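Local coordinates for periplasmic binding protein (Sulfurospirillum deleyianum, PDB 4PAG) that probably captures a solute, perhaps an iron chelate or corrinoid, in the periplasm and delivers it to an ABC transporter, at residues V229-N234 against K257-P262; I14-H19 against P115-N120; D187-S192 against C206-V211; T40-V45 against M66-L71; N78-E83 against A106-R111. One frame throughout, in Å; residues are numbered along the deposited sequence.

Interaction 1: residues V229-N234 against K257-P262; sequences VIIVQN and KVYLVP. With HIS (histidine), chain E.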
# COMPACT_ATOMS: atom_id res chain seq x y z
N VAL A 229 -13.64 -16.32 1.29
CA VAL A 229 -13.49 -15.18 0.39
C VAL A 229 -12.15 -15.26 -0.34
O VAL A 229 -11.14 -15.66 0.23
CB VAL A 229 -13.59 -13.84 1.17
CG1 VAL A 229 -13.21 -12.67 0.28
CG2 VAL A 229 -14.99 -13.63 1.73
N ILE A 230 -12.16 -14.86 -1.61
CA ILE A 230 -10.94 -14.76 -2.39
C ILE A 230 -10.73 -13.32 -2.83
O ILE A 230 -11.61 -12.71 -3.44
CB ILE A 230 -10.92 -15.72 -3.60
CG1 ILE A 230 -10.96 -17.18 -3.13
CG2 ILE A 230 -9.69 -15.44 -4.45
CD1 ILE A 230 -11.25 -18.19 -4.23
N ILE A 231 -9.57 -12.77 -2.50
CA ILE A 231 -9.18 -11.44 -2.92
C ILE A 231 -8.16 -11.58 -4.04
O ILE A 231 -7.13 -12.24 -3.86
CB ILE A 231 -8.58 -10.64 -1.75
CG1 ILE A 231 -9.58 -10.52 -0.59
CG2 ILE A 231 -8.12 -9.26 -2.20
CD1 ILE A 231 -10.87 -9.80 -0.92
N VAL A 232 -8.44 -10.95 -5.18
CA VAL A 232 -7.71 -11.15 -6.43
C VAL A 232 -7.00 -9.86 -6.87
O VAL A 232 -7.60 -8.78 -6.90
CB VAL A 232 -8.69 -11.57 -7.55
CG1 VAL A 232 -7.96 -11.67 -8.88
CG2 VAL A 232 -9.39 -12.88 -7.19
N GLN A 233 -5.73 -9.98 -7.24
CA GLN A 233 -4.96 -8.82 -7.69
C GLN A 233 -5.09 -8.64 -9.22
O GLN A 233 -5.34 -7.54 -9.70
CB GLN A 233 -3.49 -9.01 -7.26
CG GLN A 233 -2.67 -7.79 -6.87
CD GLN A 233 -3.43 -6.63 -6.26
OE1 GLN A 233 -4.02 -5.84 -6.97
NE2 GLN A 233 -3.33 -6.46 -4.94
N ASN A 234 -4.96 -9.72 -9.97
CA ASN A 234 -4.85 -9.62 -11.43
C ASN A 234 -6.20 -9.75 -12.15
O ASN A 234 -6.93 -10.73 -11.95
CB ASN A 234 -3.81 -10.62 -11.95
CG ASN A 234 -2.38 -10.26 -11.54
OD1 ASN A 234 -2.16 -9.45 -10.62
ND2 ASN A 234 -1.40 -10.85 -12.22
N LYS A 257 -18.01 -14.76 -3.89
CA LYS A 257 -17.25 -13.99 -2.91
C LYS A 257 -15.78 -13.94 -3.34
O LYS A 257 -14.87 -14.41 -2.65
CB LYS A 257 -17.45 -14.59 -1.51
CG LYS A 257 -18.86 -14.34 -0.97
CD LYS A 257 -19.22 -15.26 0.19
CE LYS A 257 -18.56 -14.85 1.49
NZ LYS A 257 -19.23 -13.67 2.11
N VAL A 258 -15.59 -13.35 -4.52
CA VAL A 258 -14.30 -13.18 -5.16
C VAL A 258 -14.25 -11.72 -5.61
O VAL A 258 -15.14 -11.28 -6.33
CB VAL A 258 -14.17 -14.10 -6.40
CG1 VAL A 258 -12.82 -13.90 -7.09
CG2 VAL A 258 -14.38 -15.57 -6.03
N TYR A 259 -13.23 -10.97 -5.17
CA TYR A 259 -13.22 -9.52 -5.39
C TYR A 259 -11.88 -9.04 -5.90
O TYR A 259 -10.82 -9.44 -5.40
CB TYR A 259 -13.59 -8.78 -4.09
CG TYR A 259 -14.89 -9.28 -3.49
CD1 TYR A 259 -16.12 -8.92 -4.03
CD2 TYR A 259 -14.89 -10.18 -2.42
CE1 TYR A 259 -17.31 -9.41 -3.51
CE2 TYR A 259 -16.08 -10.66 -1.89
CZ TYR A 259 -17.29 -10.27 -2.44
OH TYR A 259 -18.47 -10.74 -1.92
N LEU A 260 -11.93 -8.17 -6.91
CA LEU A 260 -10.74 -7.63 -7.56
C LEU A 260 -10.31 -6.35 -6.84
O LEU A 260 -11.10 -5.45 -6.64
CB LEU A 260 -11.04 -7.34 -9.03
CG LEU A 260 -9.92 -6.86 -9.95
CD1 LEU A 260 -8.82 -7.90 -10.09
CD2 LEU A 260 -10.50 -6.50 -11.32
N VAL A 261 -9.05 -6.29 -6.44
CA VAL A 261 -8.54 -5.13 -5.71
C VAL A 261 -8.51 -3.90 -6.62
O VAL A 261 -7.94 -3.96 -7.70
CB VAL A 261 -7.11 -5.40 -5.17
CG1 VAL A 261 -6.55 -4.17 -4.47
CG2 VAL A 261 -7.10 -6.58 -4.22
N PRO A 262 -9.12 -2.78 -6.19
CA PRO A 262 -9.01 -1.53 -6.94
C PRO A 262 -7.60 -0.97 -7.01
O PRO A 262 -6.79 -1.15 -6.09
CB PRO A 262 -9.91 -0.57 -6.17
CG PRO A 262 -10.87 -1.44 -5.44
CD PRO A 262 -10.06 -2.65 -5.07
N HIS E . -10.94 -3.76 -12.99
CA HIS E . -9.80 -3.09 -12.30
C HIS E . -8.48 -3.69 -12.75
O HIS E . -7.79 -4.45 -12.06
CB HIS E . -9.96 -3.19 -10.79
CG HIS E . -11.32 -2.83 -10.29
ND1 HIS E . -11.87 -3.37 -9.15
CD2 HIS E . -12.25 -1.99 -10.80
CE1 HIS E . -13.08 -2.87 -8.96
NE2 HIS E . -13.33 -2.02 -9.95
OXT HIS E . -8.06 -3.39 -13.86
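Two neighbouring parallel strands, 229-232 and the outermost strand 258-260, meet here in the four-stranded sheet that also holds 172-176 and 201-202; helix 235-243 in the connection makes the pair a beta-alpha-beta unit. Ile230 and Val232 grip the edge strand with both backbone groups: Ile230 N donates to Lys257 O and Tyr259 N returns to Ile230 O, each at 2.9 Å, then Val232 N reaches Tyr259 O at 2.8 Å and Val261 N closes on Val232 O. On one face Val232 CG2 lies 3.6 Å from Val258 CG1, under helix 235-243. On the other, Val229 CG1 comes to the edge of the Tyr259 ring, 4.0 Å from CD2, beside helix 277-288. Just past strand 258-260, Val261 CG2 meets Ile231 CG2 at 3.5 Å. The bend of Gln233 at chi2 (31°) brings CD back over Val261, with OE1 3.6 Å from Val261 CB; its amide is held by Asn267 and Tyr175. The bound histidine sits at the strand's C-terminal end, where its ND1 gives a weak 3.3 Å bond to Leu260 O. Edge-strand backbone groups facing 229-232 are thus spent on the sheet, while Leu260 O accepts, weakly, from the ligand; Lys263 NZ bonds Gln233 O and Val261 O.

Interaction 2: residues I14-H19 against P115-N120; sequences IVLPEH and PALKVN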
# COMPACT_ATOMS: atom_id res chain seq x y z
N ILE A 14 21.13 14.31 12.38
CA ILE A 14 21.55 15.17 11.27
C ILE A 14 20.65 16.39 11.22
O ILE A 14 19.51 16.34 11.65
CB ILE A 14 21.52 14.44 9.91
CG1 ILE A 14 20.12 13.91 9.59
CG2 ILE A 14 22.53 13.29 9.91
CD1 ILE A 14 19.90 13.61 8.12
N VAL A 15 21.18 17.49 10.69
CA VAL A 15 20.42 18.73 10.58
C VAL A 15 20.04 18.97 9.12
O VAL A 15 20.92 19.11 8.27
CB VAL A 15 21.24 19.94 11.09
CG1 VAL A 15 20.46 21.23 10.91
CG2 VAL A 15 21.60 19.74 12.56
N LEU A 16 18.74 19.00 8.85
CA LEU A 16 18.25 19.30 7.51
C LEU A 16 18.12 20.80 7.30
O LEU A 16 18.02 21.56 8.26
CB LEU A 16 16.88 18.65 7.28
CG LEU A 16 16.82 17.13 7.40
CD1 LEU A 16 15.41 16.65 7.10
CD2 LEU A 16 17.82 16.48 6.46
N PRO A 17 18.09 21.24 6.02
CA PRO A 17 17.74 22.61 5.70
C PRO A 17 16.36 23.01 6.21
O PRO A 17 15.47 22.14 6.38
CB PRO A 17 17.74 22.62 4.16
CG PRO A 17 18.62 21.50 3.77
CD PRO A 17 18.47 20.46 4.83
N GLU A 18 16.18 24.30 6.45
CA GLU A 18 14.91 24.85 6.91
C GLU A 18 13.79 24.47 5.95
O GLU A 18 12.73 23.99 6.38
CB GLU A 18 15.01 26.37 7.04
CG GLU A 18 13.82 27.04 7.71
CD GLU A 18 13.60 26.58 9.14
OE1 GLU A 18 14.58 26.26 9.84
OE2 GLU A 18 12.43 26.54 9.56
N HIS A 19 14.03 24.65 4.65
CA HIS A 19 13.04 24.34 3.63
C HIS A 19 13.51 23.24 2.69
O HIS A 19 14.53 23.38 2.01
CB HIS A 19 12.69 25.59 2.84
CG HIS A 19 12.05 26.66 3.68
ND1 HIS A 19 12.70 27.82 4.02
CD2 HIS A 19 10.83 26.72 4.27
CE1 HIS A 19 11.90 28.56 4.77
NE2 HIS A 19 10.77 27.91 4.93
N PRO A 115 21.77 13.12 2.88
CA PRO A 115 21.02 12.85 4.12
C PRO A 115 19.81 11.94 3.90
O PRO A 115 19.06 12.14 2.95
CB PRO A 115 20.55 14.25 4.54
CG PRO A 115 21.60 15.16 4.01
CD PRO A 115 22.02 14.56 2.70
N ALA A 116 19.62 10.94 4.76
CA ALA A 116 18.51 10.01 4.58
C ALA A 116 17.85 9.60 5.89
O ALA A 116 18.53 9.32 6.89
CB ALA A 116 18.96 8.79 3.80
N LEU A 117 16.52 9.59 5.88
CA LEU A 117 15.71 9.15 7.01
C LEU A 117 14.99 7.90 6.59
O LEU A 117 14.82 7.66 5.40
CB LEU A 117 14.68 10.22 7.37
CG LEU A 117 15.23 11.65 7.47
CD1 LEU A 117 14.11 12.63 7.79
CD2 LEU A 117 16.33 11.73 8.50
N LYS A 118 14.55 7.12 7.56
CA LYS A 118 13.75 5.94 7.26
C LYS A 118 12.50 5.93 8.11
O LYS A 118 12.50 6.40 9.25
CB LYS A 118 14.58 4.66 7.43
CG LYS A 118 15.03 4.31 8.84
CD LYS A 118 15.92 3.08 8.76
CE LYS A 118 16.04 2.34 10.07
NZ LYS A 118 17.15 2.86 10.90
N VAL A 119 11.42 5.38 7.55
CA VAL A 119 10.14 5.33 8.23
C VAL A 119 9.60 3.90 8.24
O VAL A 119 9.72 3.17 7.25
CB VAL A 119 9.11 6.30 7.61
CG1 VAL A 119 9.64 7.73 7.69
CG2 VAL A 119 8.79 5.94 6.17
N ASN A 120 9.02 3.52 9.36
CA ASN A 120 8.52 2.17 9.57
C ASN A 120 7.02 2.10 9.30
O ASN A 120 6.22 2.52 10.13
CB ASN A 120 8.84 1.71 10.99
CG ASN A 120 8.55 0.24 11.21
OD1 ASN A 120 7.83 -0.38 10.44
ND2 ASN A 120 9.12 -0.31 12.27
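Ile14 and Leu16 lay their methyl ends against Pro115 and Leu117, joining the N-terminal two-stranded antiparallel hairpin (5-7 and 13-15) to strand 116-119 at the edge of a three-stranded parallel sheet. The contact is wholly apolar, without a hydrogen bond between the segments. In Ile14, CG1 takes the crowded position between the backbone N and the carbonyl carbon (chi1 59°); an extended second torsion (160°) then carries CD1 outward, 3.7 Å from Pro115 CB. The same methyl lies 4.1 Å from Leu117 CD2, so one carbon touches both partners. Leu16 instead holds CG anti to its carbonyl carbon (chi1 -60°), and its two branches divide the work. CD2 stands 4.0 Å from Pro115 CB, the two side chains running alongside in opposite senses, while CD1 turns to the other leucine. Leu117 also divides its methyls, CD2 going to Ile14 and CD1 to Leu16. Around them, Phe6 of the hairpin touches both leucines, Val92 adds to the cover of Leu16, and Tyr133 and Val137 of helix 127-138 pack on Leu117. These side chains pack the hairpin on the sheet edge, Val9 of its turn adds hydrogen bonds to Ala116 and Lys118, and Leu16 CD1 meets Leu117 CD1 at 4.3 Å.

Interaction 3: residues D187-S192 against C206-V211; sequences DRSFHS and CVQNSV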
# COMPACT_ATOMS: atom_id res chain seq x y z
N ASP A 187 0.69 -15.60 5.68
CA ASP A 187 -0.17 -14.88 6.60
C ASP A 187 0.58 -13.79 7.37
O ASP A 187 -0.03 -12.85 7.85
CB ASP A 187 -0.88 -15.83 7.57
CG ASP A 187 0.04 -16.37 8.65
OD1 ASP A 187 1.04 -17.04 8.33
OD2 ASP A 187 -0.26 -16.13 9.84
N ARG A 188 1.90 -13.92 7.48
CA ARG A 188 2.74 -12.85 8.02
C ARG A 188 3.67 -12.34 6.93
O ARG A 188 4.71 -12.95 6.63
CB ARG A 188 3.52 -13.35 9.24
CG ARG A 188 2.68 -13.40 10.51
CD ARG A 188 3.09 -14.57 11.41
NE ARG A 188 2.74 -15.84 10.78
CZ ARG A 188 3.27 -17.03 11.08
NH1 ARG A 188 4.19 -17.15 12.04
NH2 ARG A 188 2.86 -18.10 10.41
N SER A 189 3.29 -11.22 6.32
CA SER A 189 4.00 -10.66 5.16
C SER A 189 3.59 -9.22 5.00
O SER A 189 2.42 -8.89 5.21
CB SER A 189 3.62 -11.42 3.89
OG SER A 189 4.02 -10.72 2.71
N PHE A 190 4.52 -8.34 4.61
CA PHE A 190 4.10 -6.96 4.38
C PHE A 190 3.20 -6.81 3.15
O PHE A 190 2.54 -5.78 2.98
CB PHE A 190 5.25 -5.93 4.45
CG PHE A 190 6.35 -6.08 3.42
CD1 PHE A 190 6.11 -5.90 2.07
CD2 PHE A 190 7.66 -6.28 3.84
CE1 PHE A 190 7.14 -5.99 1.14
CE2 PHE A 190 8.70 -6.37 2.92
CZ PHE A 190 8.44 -6.22 1.56
N HIS A 191 3.14 -7.84 2.32
CA HIS A 191 2.23 -7.86 1.17
C HIS A 191 0.78 -8.21 1.51
O HIS A 191 -0.13 -7.85 0.75
CB HIS A 191 2.75 -8.82 0.11
CG HIS A 191 4.02 -8.35 -0.54
ND1 HIS A 191 4.09 -7.21 -1.31
CD2 HIS A 191 5.27 -8.86 -0.51
CE1 HIS A 191 5.32 -7.05 -1.74
NE2 HIS A 191 6.06 -8.04 -1.28
N SER A 192 0.55 -8.90 2.63
CA SER A 192 -0.80 -9.33 3.04
C SER A 192 -1.32 -8.68 4.33
O SER A 192 -2.45 -8.95 4.73
CB SER A 192 -0.82 -10.85 3.22
OG SER A 192 0.03 -11.25 4.27
N CYS A 206 2.79 -18.99 6.98
CA CYS A 206 4.26 -18.94 6.97
C CYS A 206 4.69 -17.51 7.26
O CYS A 206 3.84 -16.65 7.49
CB CYS A 206 4.86 -19.41 5.63
SG CYS A 206 4.04 -18.79 4.12
N VAL A 207 6.00 -17.27 7.27
CA VAL A 207 6.56 -15.92 7.42
C VAL A 207 7.32 -15.57 6.15
O VAL A 207 8.19 -16.32 5.69
CB VAL A 207 7.49 -15.81 8.65
CG1 VAL A 207 8.07 -14.40 8.76
CG2 VAL A 207 6.74 -16.14 9.93
N GLN A 208 7.01 -14.40 5.60
CA GLN A 208 7.70 -13.89 4.41
C GLN A 208 9.21 -13.88 4.59
O GLN A 208 9.72 -13.36 5.57
CB GLN A 208 7.23 -12.46 4.17
CG GLN A 208 7.92 -11.73 3.03
CD GLN A 208 7.54 -10.27 2.97
OE1 GLN A 208 6.93 -9.73 3.91
NE2 GLN A 208 7.89 -9.60 1.87
N ASN A 209 9.93 -14.43 3.61
CA ASN A 209 11.39 -14.42 3.65
C ASN A 209 12.05 -13.94 2.36
O ASN A 209 13.25 -14.12 2.19
CB ASN A 209 11.92 -15.80 4.05
CG ASN A 209 11.77 -16.84 2.96
OD1 ASN A 209 10.94 -16.71 2.06
ND2 ASN A 209 12.56 -17.90 3.04
N SER A 210 11.28 -13.35 1.47
CA SER A 210 11.81 -12.69 0.27
C SER A 210 11.09 -11.37 0.13
O SER A 210 9.96 -11.23 0.58
CB SER A 210 11.59 -13.55 -0.97
OG SER A 210 10.20 -13.62 -1.31
N VAL A 211 11.73 -10.40 -0.51
CA VAL A 211 11.10 -9.10 -0.70
C VAL A 211 9.80 -9.20 -1.51
O VAL A 211 8.79 -8.59 -1.15
CB VAL A 211 12.07 -8.11 -1.39
CG1 VAL A 211 11.36 -6.82 -1.75
CG2 VAL A 211 13.26 -7.83 -0.49
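His191 NE2 donates to Val211 O at 2.8 Å, the oxygen lying nearly in the imidazole plane; ND1 is bonded to Asp270, so both ring nitrogens have partners. Gln208 N to Arg188 O, 2.9 Å and almost straight at 171°, fixes the two loops at their single backbone bridge, with a weak return bond from Arg188 N to Cys206 O. The Gln208 side chain, extended with CG anti to the backbone N (chi1 175°), crosses to the other loop. There OE1 accepts from Phe190 N at 2.9 Å, the donor tilted 31° from the amide plane, while NE2 bonds back to Ser210 O and stands over one face of the Phe190 ring, 3.4 Å from CZ. Asp187 OD1 takes Cys206 N at 2.9 Å and, through its syn lone pair, Arg188 NH2 at 3.0 Å in a salt bridge. Val207 CG2 covers one face of that guanidinium, toward its rim. Outward, Phe190 meets Trp96, Val211 rests on helix 99-112, and Ser189 OG forms an ST turn with His191 N. The Cys186-Cys206 disulfide crosslinks these loops. Beyond one backbone bridge, polar side chains supply much of the bonding; Asp187's two donors would favour its charged form, against nearby Cys206 O.

Interaction 4: residues T40-V45 against M66-L71; sequences TPLIGV and MELPIL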
# COMPACT_ATOMS: atom_id res chain seq x y z
N THR A 40 5.05 18.76 -5.00
CA THR A 40 5.92 19.81 -5.53
C THR A 40 7.42 19.45 -5.43
O THR A 40 8.12 19.51 -6.43
CB THR A 40 5.64 21.16 -4.85
OG1 THR A 40 4.23 21.44 -4.93
CG2 THR A 40 6.39 22.28 -5.55
N PRO A 41 7.90 19.04 -4.25
CA PRO A 41 9.36 18.80 -4.17
C PRO A 41 9.88 17.44 -4.68
O PRO A 41 11.08 17.22 -4.67
CB PRO A 41 9.64 18.94 -2.68
CG PRO A 41 8.38 18.51 -2.01
CD PRO A 41 7.24 18.80 -2.95
N LEU A 42 9.01 16.54 -5.13
CA LEU A 42 9.47 15.24 -5.62
C LEU A 42 10.35 15.37 -6.87
O LEU A 42 9.93 15.96 -7.85
CB LEU A 42 8.30 14.31 -5.95
CG LEU A 42 7.70 13.51 -4.81
CD1 LEU A 42 6.41 12.88 -5.30
CD2 LEU A 42 8.67 12.46 -4.30
N ILE A 43 11.54 14.79 -6.83
CA ILE A 43 12.47 14.85 -7.97
C ILE A 43 12.21 13.77 -9.01
O ILE A 43 12.70 13.86 -10.14
CB ILE A 43 13.94 14.72 -7.51
CG1 ILE A 43 14.21 13.34 -6.88
CG2 ILE A 43 14.29 15.82 -6.54
CD1 ILE A 43 15.66 12.93 -6.88
N GLY A 44 11.45 12.74 -8.63
CA GLY A 44 11.24 11.58 -9.46
C GLY A 44 10.38 10.53 -8.79
O GLY A 44 10.07 10.64 -7.59
N VAL A 45 9.97 9.53 -9.57
CA VAL A 45 9.24 8.38 -9.06
C VAL A 45 10.15 7.14 -9.14
O VAL A 45 11.25 7.20 -9.71
CB VAL A 45 7.90 8.15 -9.82
CG1 VAL A 45 6.94 9.30 -9.56
CG2 VAL A 45 8.13 7.98 -11.32
N MSE A 66 2.72 13.02 -12.83
CA MSE A 66 2.65 12.08 -13.96
C MSE A 66 3.79 12.27 -14.93
O MSE A 66 4.10 11.35 -15.68
CB MSE A 66 1.36 12.22 -14.77
CG MSE A 66 0.11 11.87 -13.97
SE MSE A 66 0.09 9.99 -13.39
CE MSE A 66 -0.07 9.19 -15.18
N GLU A 67 4.42 13.44 -14.93
CA GLU A 67 5.53 13.73 -15.85
C GLU A 67 6.92 13.57 -15.23
O GLU A 67 7.91 13.78 -15.91
CB GLU A 67 5.36 15.14 -16.43
CG GLU A 67 4.13 15.27 -17.33
CD GLU A 67 3.81 16.69 -17.73
OE1 GLU A 67 4.26 17.64 -17.05
OE2 GLU A 67 3.08 16.87 -18.73
N LEU A 68 7.00 13.18 -13.96
CA LEU A 68 8.30 12.99 -13.30
C LEU A 68 9.07 11.83 -13.92
O LEU A 68 8.46 10.85 -14.35
CB LEU A 68 8.14 12.72 -11.80
CG LEU A 68 7.63 13.85 -10.92
CD1 LEU A 68 7.32 13.32 -9.53
CD2 LEU A 68 8.64 14.98 -10.87
N PRO A 69 10.40 11.92 -13.94
CA PRO A 69 11.20 10.81 -14.47
C PRO A 69 11.31 9.68 -13.46
O PRO A 69 11.12 9.88 -12.27
CB PRO A 69 12.56 11.45 -14.71
CG PRO A 69 12.65 12.51 -13.66
CD PRO A 69 11.25 13.07 -13.59
N ILE A 70 11.61 8.48 -13.97
CA ILE A 70 11.77 7.29 -13.16
C ILE A 70 13.23 7.19 -12.75
O ILE A 70 14.11 7.14 -13.60
CB ILE A 70 11.39 6.04 -13.95
CG1 ILE A 70 9.93 6.11 -14.38
CG2 ILE A 70 11.68 4.78 -13.13
CD1 ILE A 70 9.52 5.09 -15.42
N LEU A 71 13.48 7.15 -11.45
CA LEU A 71 14.84 7.09 -10.90
C LEU A 71 15.14 5.77 -10.19
O LEU A 71 16.20 5.62 -9.56
CB LEU A 71 15.08 8.24 -9.93
CG LEU A 71 14.93 9.65 -10.48
CD1 LEU A 71 15.12 10.66 -9.36
CD2 LEU A 71 15.91 9.92 -11.61
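The flat groups meeting here are peptides, no aromatic ring taking part: the puckered Pro69 ring sets CG 3.8 Å from Ile43 O, and the carbonyl of Pro69 accepts from Val45 N at 3.0 Å, the donor tilted 17° from the carbonyl plane. Val45 O then takes Leu71 N at 2.8 Å in a nearly linear bond (177°), so Val45 uses both backbone groups around Ile70 in a single isolated bridge between two loops. Gly44, having no side chain, brings its CA to 3.3 Å from Pro69 O. Both Leu68 methyls reach Leu42, CD1 3.8 Å from its CB and CD2 3.4 Å from its O, and CD1 also meets Val45 CG1. In Ile43, CG1 stands between the backbone N and the carbonyl carbon (chi1 64°), and the extended continuation sets CD1 against Leu71 CD1 at 3.4 Å, a tight methyl pair whose side chains cross at about a right angle. Val45 CG2 meets Ile70 CG1 more loosely, at 4.0 Å. This bridge links the loop after helix 28-37 to the one after helix 63-66. Phe65 of the latter helix touches Leu42 and Val45, while Tyr24 of strand 23-25 packs on Ile43 and Leu71. Helix 82-88 adds Ala88 against Ile43 and Ala84 against Leu71, so the bridged loops pack on that helix and on strand 23-25, to which Pro41 and Ile43 are also joined by backbone bonds with Ile23.

Interaction 5: residues N78-E83 against A106-R111; sequences NIPNLE and AKDLAR
Asp108 is the first residue of helix 99-112 within 106-111 to meet the 78-83 segment, and its side chain touches both Pro80 and Leu82. Its OD2 stands 3.8 Å from Pro80 CG, the two side chains crossing at about a right angle. That oxygen has its polar partner in Trp74 NE1, whose indole also packs on Pro80 and Leu82, and Lys104 adds a long, weak ion pair. The carbon part of Asp108 serves Leu82: CB is 4.0 Å from Leu82 CD2, and CG is equally far from CD1. The next residue, Leu109, points away, toward Ile93 and Thr95 of strand 92-96. Arg111 then returns to the contact. With CG anti to the backbone N (chi1 -180°) and the chain extended as far as NE, its guanidinium reaches across Leu82, whose CD1 sits over one face, displaced toward the rim and 3.4 Å from Arg111 NH1. Glu83 OE2 approaches Arg111 NH2 only to 4.4 Å, beyond a salt bridge. Leu82 opens helix 82-88, for which Asn81 is the N-cap, its OD1 accepting from Ala84 N. The two helices, flanking strand 92-96 in the chain, meet through one buried leucine roofed by the flat side of an arginine. No hydrogen bond spans the segments; van der Waals contact of leucine with charged side chains carries the join, and the separated Glu83 and Arg111 charges probably add a mild attraction.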
# COMPACT_ATOMS: atom_id res chain seq x y z
N ASN A 78 13.18 -4.05 -8.73
CA ASN A 78 13.74 -2.75 -9.09
C ASN A 78 15.09 -2.52 -8.39
O ASN A 78 15.45 -3.22 -7.44
CB ASN A 78 12.75 -1.63 -8.75
CG ASN A 78 12.75 -0.50 -9.76
OD1 ASN A 78 13.57 -0.46 -10.68
ND2 ASN A 78 11.83 0.44 -9.60
N ILE A 79 15.83 -1.54 -8.90
CA ILE A 79 17.15 -1.16 -8.37
C ILE A 79 17.26 0.36 -8.51
O ILE A 79 16.66 0.93 -9.41
CB ILE A 79 18.27 -1.90 -9.16
CG1 ILE A 79 19.64 -1.64 -8.53
CG2 ILE A 79 18.25 -1.50 -10.64
CD1 ILE A 79 20.76 -2.49 -9.11
N PRO A 80 18.00 1.04 -7.61
CA PRO A 80 18.08 2.50 -7.73
C PRO A 80 19.04 2.99 -8.82
O PRO A 80 20.05 2.36 -9.08
CB PRO A 80 18.61 2.94 -6.36
CG PRO A 80 19.42 1.77 -5.91
CD PRO A 80 18.63 0.58 -6.36
N ASN A 81 18.70 4.12 -9.45
CA ASN A 81 19.62 4.82 -10.33
C ASN A 81 20.47 5.79 -9.50
O ASN A 81 20.15 6.98 -9.40
CB ASN A 81 18.86 5.57 -11.43
CG ASN A 81 19.76 6.12 -12.52
OD1 ASN A 81 20.97 6.27 -12.34
ND2 ASN A 81 19.16 6.43 -13.66
N LEU A 82 21.53 5.27 -8.90
CA LEU A 82 22.34 6.03 -7.94
C LEU A 82 22.95 7.31 -8.53
O LEU A 82 22.93 8.37 -7.88
CB LEU A 82 23.43 5.12 -7.34
CG LEU A 82 22.91 3.93 -6.51
CD1 LEU A 82 24.04 3.08 -5.94
CD2 LEU A 82 22.00 4.39 -5.39
N GLU A 83 23.46 7.23 -9.75
CA GLU A 83 24.07 8.38 -10.41
C GLU A 83 23.04 9.49 -10.61
O GLU A 83 23.32 10.66 -10.37
CB GLU A 83 24.68 8.00 -11.77
CG GLU A 83 25.80 6.96 -11.70
CD GLU A 83 25.32 5.51 -11.79
OE1 GLU A 83 24.13 5.23 -11.47
OE2 GLU A 83 26.13 4.64 -12.16
N ALA A 106 21.11 0.85 3.15
CA ALA A 106 22.15 1.51 3.95
C ALA A 106 23.50 1.55 3.22
O ALA A 106 24.18 2.58 3.24
CB ALA A 106 22.31 0.83 5.31
N LYS A 107 23.86 0.44 2.60
CA LYS A 107 25.06 0.36 1.75
C LYS A 107 25.08 1.45 0.68
O LYS A 107 26.03 2.22 0.58
CB LYS A 107 25.13 -0.99 1.02
CG LYS A 107 25.43 -2.22 1.86
CD LYS A 107 25.77 -3.40 0.93
CE LYS A 107 25.21 -4.73 1.40
NZ LYS A 107 25.85 -5.25 2.64
N ASP A 108 24.02 1.49 -0.13
CA ASP A 108 23.96 2.41 -1.28
C ASP A 108 23.86 3.87 -0.87
O ASP A 108 24.39 4.75 -1.55
CB ASP A 108 22.77 2.06 -2.18
CG ASP A 108 22.93 0.73 -2.89
OD1 ASP A 108 24.03 0.14 -2.84
OD2 ASP A 108 21.95 0.28 -3.51
N LEU A 109 23.15 4.14 0.22
CA LEU A 109 23.04 5.51 0.74
C LEU A 109 24.40 6.05 1.17
O LEU A 109 24.66 7.24 1.00
CB LEU A 109 22.06 5.59 1.91
CG LEU A 109 20.57 5.48 1.62
CD1 LEU A 109 19.84 5.45 2.95
CD2 LEU A 109 20.04 6.60 0.73
N ALA A 110 25.24 5.19 1.74
CA ALA A 110 26.60 5.58 2.12
C ALA A 110 27.38 6.05 0.89
O ALA A 110 28.07 7.06 0.93
CB ALA A 110 27.32 4.41 2.78
N ARG A 111 27.24 5.31 -0.19
CA ARG A 111 27.87 5.65 -1.46
C ARG A 111 27.39 7.00 -2.00
O ARG A 111 28.20 7.79 -2.48
CB ARG A 111 27.56 4.54 -2.45
CG ARG A 111 28.15 4.72 -3.83
CD ARG A 111 27.81 3.50 -4.64
NE ARG A 111 27.94 3.74 -6.06
CZ ARG A 111 27.58 2.87 -7.00
NH1 ARG A 111 27.06 1.69 -6.66
NH2 ARG A 111 27.73 3.18 -8.28

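How the interactions relate
Interaction 1 is the buried strand pairing of the four-stranded sheet; it lies across the chain's centre from interactions 2, 4 and 5. Those three lie about the half of the molecule holding the three-stranded sheet. Interactions 2 and 5 touch where Ala116 CB packs 3.6 Å from Leu109 CD1, as helix 99-112 leads into strand 116-119, and both work without hydrogen bonds. Interactions 4 and 5 join through a probable backbone bond, Asn81 N to Leu71 O at 2.9 Å. Interaction 3, partly buried, is richest in side-chain hydrogen bonds, whereas interaction 4, also partly buried, has two backbone bonds amid apolar packing; interaction 2 is buried though far from the chain's centre, and interaction 5 lies at the surface.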